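Putative 4-Hydroxy-2-oxoglutarate aldolase / 2-dehydro-3-deoxyphosphogluconate aldolase (Yersinia enterocolitica, PDB 3LM7) is a putative aldolase of the KDGP aldolase family, probably built on a TIM-barrel type of fold. Local coordinates at residues K24-A27 with R28-Q32. Residues are numbered along the deposited sequence; the frame is centred on the assembly and turned at random.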
ATOM      1  N   LYS A  24      16.161 -28.608  -1.932  1.00 13.52           N
ATOM      2  CA  LYS A  24      16.954 -27.366  -2.105  1.00 15.26           C
ATOM      3  C   LYS A  24      17.150 -26.953  -3.553  1.00 14.75           C
ATOM      4  O   LYS A  24      17.045 -25.759  -3.895  1.00 13.19           O
ATOM      5  CB  LYS A  24      18.323 -27.528  -1.398  1.00 16.63           C
ATOM      6  CG  LYS A  24      18.180 -27.417   0.114  1.00 18.91           C
ATOM      7  CD  LYS A  24      19.453 -27.912   0.799  1.00 22.52           C
ATOM      8  CE  LYS A  24      19.271 -27.942   2.283  1.00 24.38           C
ATOM      9  NZ  LYS A  24      18.614 -29.123   2.768  1.00 24.46           N
ATOM     10  N   ASP A  25      17.436 -27.927  -4.420  1.00 15.63           N
ATOM     11  CA  ASP A  25      17.582 -27.635  -5.872  1.00 17.30           C
ATOM     12  C   ASP A  25      16.222 -27.095  -6.355  1.00 14.77           C
ATOM     13  O   ASP A  25      16.162 -26.217  -7.171  1.00 15.72           O
ATOM     14  CB  ASP A  25      17.894 -28.903  -6.732  1.00 17.85           C
ATOM     15  CG  ASP A  25      19.289 -29.467  -6.505  1.00 23.32           C
ATOM     16  OD1 ASP A  25      20.175 -28.693  -6.124  1.00 24.32           O
ATOM     17  OD2 ASP A  25      19.489 -30.708  -6.668  1.00 27.50           O
ATOM     18  N   ASN A  26      15.136 -27.641  -5.850  1.00 17.43           N
ATOM     19  CA  ASN A  26      13.796 -27.162  -6.308  1.00 14.78           C
ATOM     20  C   ASN A  26      13.577 -25.718  -5.878  1.00 15.48           C
ATOM     21  O   ASN A  26      13.074 -24.893  -6.657  1.00 12.83           O
ATOM     22  CB  ASN A  26      12.679 -28.105  -5.802  1.00 14.88           C
ATOM     23  CG  ASN A  26      11.274 -27.720  -6.330  1.00 15.11           C
ATOM     24  OD1 ASN A  26      10.271 -27.849  -5.615  1.00 14.18           O
ATOM     25  ND2 ASN A  26      11.213 -27.240  -7.586  1.00 16.89           N
ATOM     26  N   ALA A  27      13.941 -25.404  -4.621  1.00 15.52           N
ATOM     27  CA  ALA A  27      13.832 -24.009  -4.163  1.00 15.50           C
ATOM     28  C   ALA A  27      14.606 -23.064  -5.111  1.00 15.75           C
ATOM     29  O   ALA A  27      14.115 -22.026  -5.541  1.00 12.72           O
ATOM     30  CB  ALA A  27      14.349 -23.881  -2.697  1.00 14.86           C
ATOM     31  N   ARG A  28      15.850 -23.422  -5.449  1.00 16.63           N
ATOM     32  CA  ARG A  28      16.641 -22.563  -6.376  1.00 17.25           C
ATOM     33  C   ARG A  28      15.931 -22.352  -7.719  1.00 15.12           C
ATOM     34  O   ARG A  28      15.876 -21.217  -8.245  1.00 15.23           O
ATOM     35  CB  ARG A  28      18.050 -23.177  -6.555  1.00 18.78           C
ATOM     36  CG  ARG A  28      19.128 -22.288  -7.185  1.00 27.11           C
ATOM     37  CD  ARG A  28      20.420 -23.165  -7.346  1.00 36.57           C
ATOM     38  NE  ARG A  28      20.234 -24.400  -6.562  1.00 42.58           N
ATOM     39  CZ  ARG A  28      21.056 -24.859  -5.622  1.00 44.59           C
ATOM     40  NH1 ARG A  28      22.198 -24.222  -5.347  1.00 46.46           N
ATOM     41  NH2 ARG A  28      20.741 -25.982  -4.979  1.00 44.32           N
ATOM     42  N   ALA A  29      15.401 -23.439  -8.282  1.00 14.87           N
ATOM     43  CA  ALA A  29      14.751 -23.404  -9.608  1.00 14.54           C
ATOM     44  C   ALA A  29      13.507 -22.519  -9.528  1.00 15.11           C
ATOM     45  O   ALA A  29      13.187 -21.783 -10.486  1.00 13.81           O
ATOM     46  CB  ALA A  29      14.352 -24.829  -9.980  1.00 15.57           C
ATOM     47  N   ILE A  30      12.753 -22.662  -8.416  1.00 12.56           N
ATOM     48  CA  ILE A  30      11.511 -21.865  -8.210  1.00 12.92           C
ATOM     49  C   ILE A  30      11.859 -20.393  -8.147  1.00 12.25           C
ATOM     50  O   ILE A  30      11.212 -19.568  -8.762  1.00 11.40           O
ATOM     51  CB  ILE A  30      10.829 -22.252  -6.832  1.00 12.32           C
ATOM     52  CG1 ILE A  30      10.245 -23.667  -6.894  1.00 12.55           C
ATOM     53  CG2 ILE A  30       9.868 -21.160  -6.408  1.00 10.88           C
ATOM     54  CD1 ILE A  30       9.881 -24.284  -5.543  1.00 11.66           C
ATOM     55  N   TYR A  31      12.876 -20.064  -7.343  1.00 12.17           N
ATOM     56  CA  TYR A  31      13.295 -18.676  -7.139  1.00 12.11           C
ATOM     57  C   TYR A  31      13.755 -18.043  -8.456  1.00 13.13           C
ATOM     58  O   TYR A  31      13.398 -16.898  -8.785  1.00 11.52           O
ATOM     59  CB  TYR A  31      14.433 -18.641  -6.078  1.00 10.75           C
ATOM     60  CG  TYR A  31      14.796 -17.267  -5.643  1.00 13.11           C
ATOM     61  CD1 TYR A  31      13.897 -16.476  -4.882  1.00  9.93           C
ATOM     62  CD2 TYR A  31      16.048 -16.752  -5.930  1.00 14.45           C
ATOM     63  CE1 TYR A  31      14.272 -15.192  -4.429  1.00 12.77           C
ATOM     64  CE2 TYR A  31      16.425 -15.503  -5.490  1.00 16.44           C
ATOM     65  CZ  TYR A  31      15.542 -14.713  -4.756  1.00 16.26           C
ATOM     66  OH  TYR A  31      15.973 -13.452  -4.388  1.00 20.61           O
ATOM     67  N   GLN A  32      14.492 -18.829  -9.248  1.00 13.99           N
ATOM     68  CA  GLN A  32      14.852 -18.382 -10.556  1.00 14.70           C
ATOM     69  C   GLN A  32      13.630 -18.118 -11.412  1.00 12.83           C
ATOM     70  O   GLN A  32      13.537 -17.077 -12.047  1.00 14.29           O
ATOM     71  CB  GLN A  32      15.722 -19.449 -11.283  1.00 16.77           C
ATOM     72  CG  GLN A  32      16.150 -18.940 -12.689  1.00 22.38           C
ATOM     73  CD  GLN A  32      17.152 -19.830 -13.359  1.00 32.36           C
ATOM     74  OE1 GLN A  32      16.989 -21.058 -13.404  1.00 35.21           O
ATOM     75  NE2 GLN A  32      18.178 -19.222 -13.920  1.00 35.90           N
TER
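Asn-26 O accepts a hydrogen bond from Ile-30 N at 2.9 Å, one rung of the i to i+4 ladder that makes residues 24-32 a regular alpha-helix. Ala-27 O takes Tyr-31 N in the same way, while the bonds from Arg-28 N to Lys-24 O and from Ala-29 N to Asp-25 O are slightly longer. On the exposed side Asp-25 and Arg-28, three residues apart, lie alongside each other and form a salt bridge through a single contact, Asp-25 OD1 to Arg-28 NH2 at 3.0 Å. The carboxylate and guanidinium planes are turned 47° apart, so this is no flat, two-pronged pairing. A bend at chi3 (-13°) folds the arginine back toward the start of the helix; its NH2 also comes within 3.7 Å of Asp-25 CA, which sits at the guanidinium edge. On the buried side the amide of Asn-26 crosses the CG1-CD1 arm of Ile-30, with OD1 3.6 Å and ND2 3.8 Å from Ile-30 CD1. With CG anti to the backbone N (chi1 -176°), the Asn-26 side chain is carried along the helix to this isoleucine arm. The amide is fixed at both ends, OD1 receiving Gly-22 N, just ahead of the helix, and ND2 donating to Thr-232 O, while Asn-26 N is bonded to Ser-23 OG. Helix 24-33 is the crossover of the beta-alpha-beta unit between parallel strands 17-20 and 38-43, as expected in a TIM-barrel relative. Ala-27 and Ile-30 pack on Val-40 of strand 38-43, Ile-30 also meets strand 231-232, and Lys-24 reaches helix 50-63, where its NZ forms a salt bridge with Asp-56.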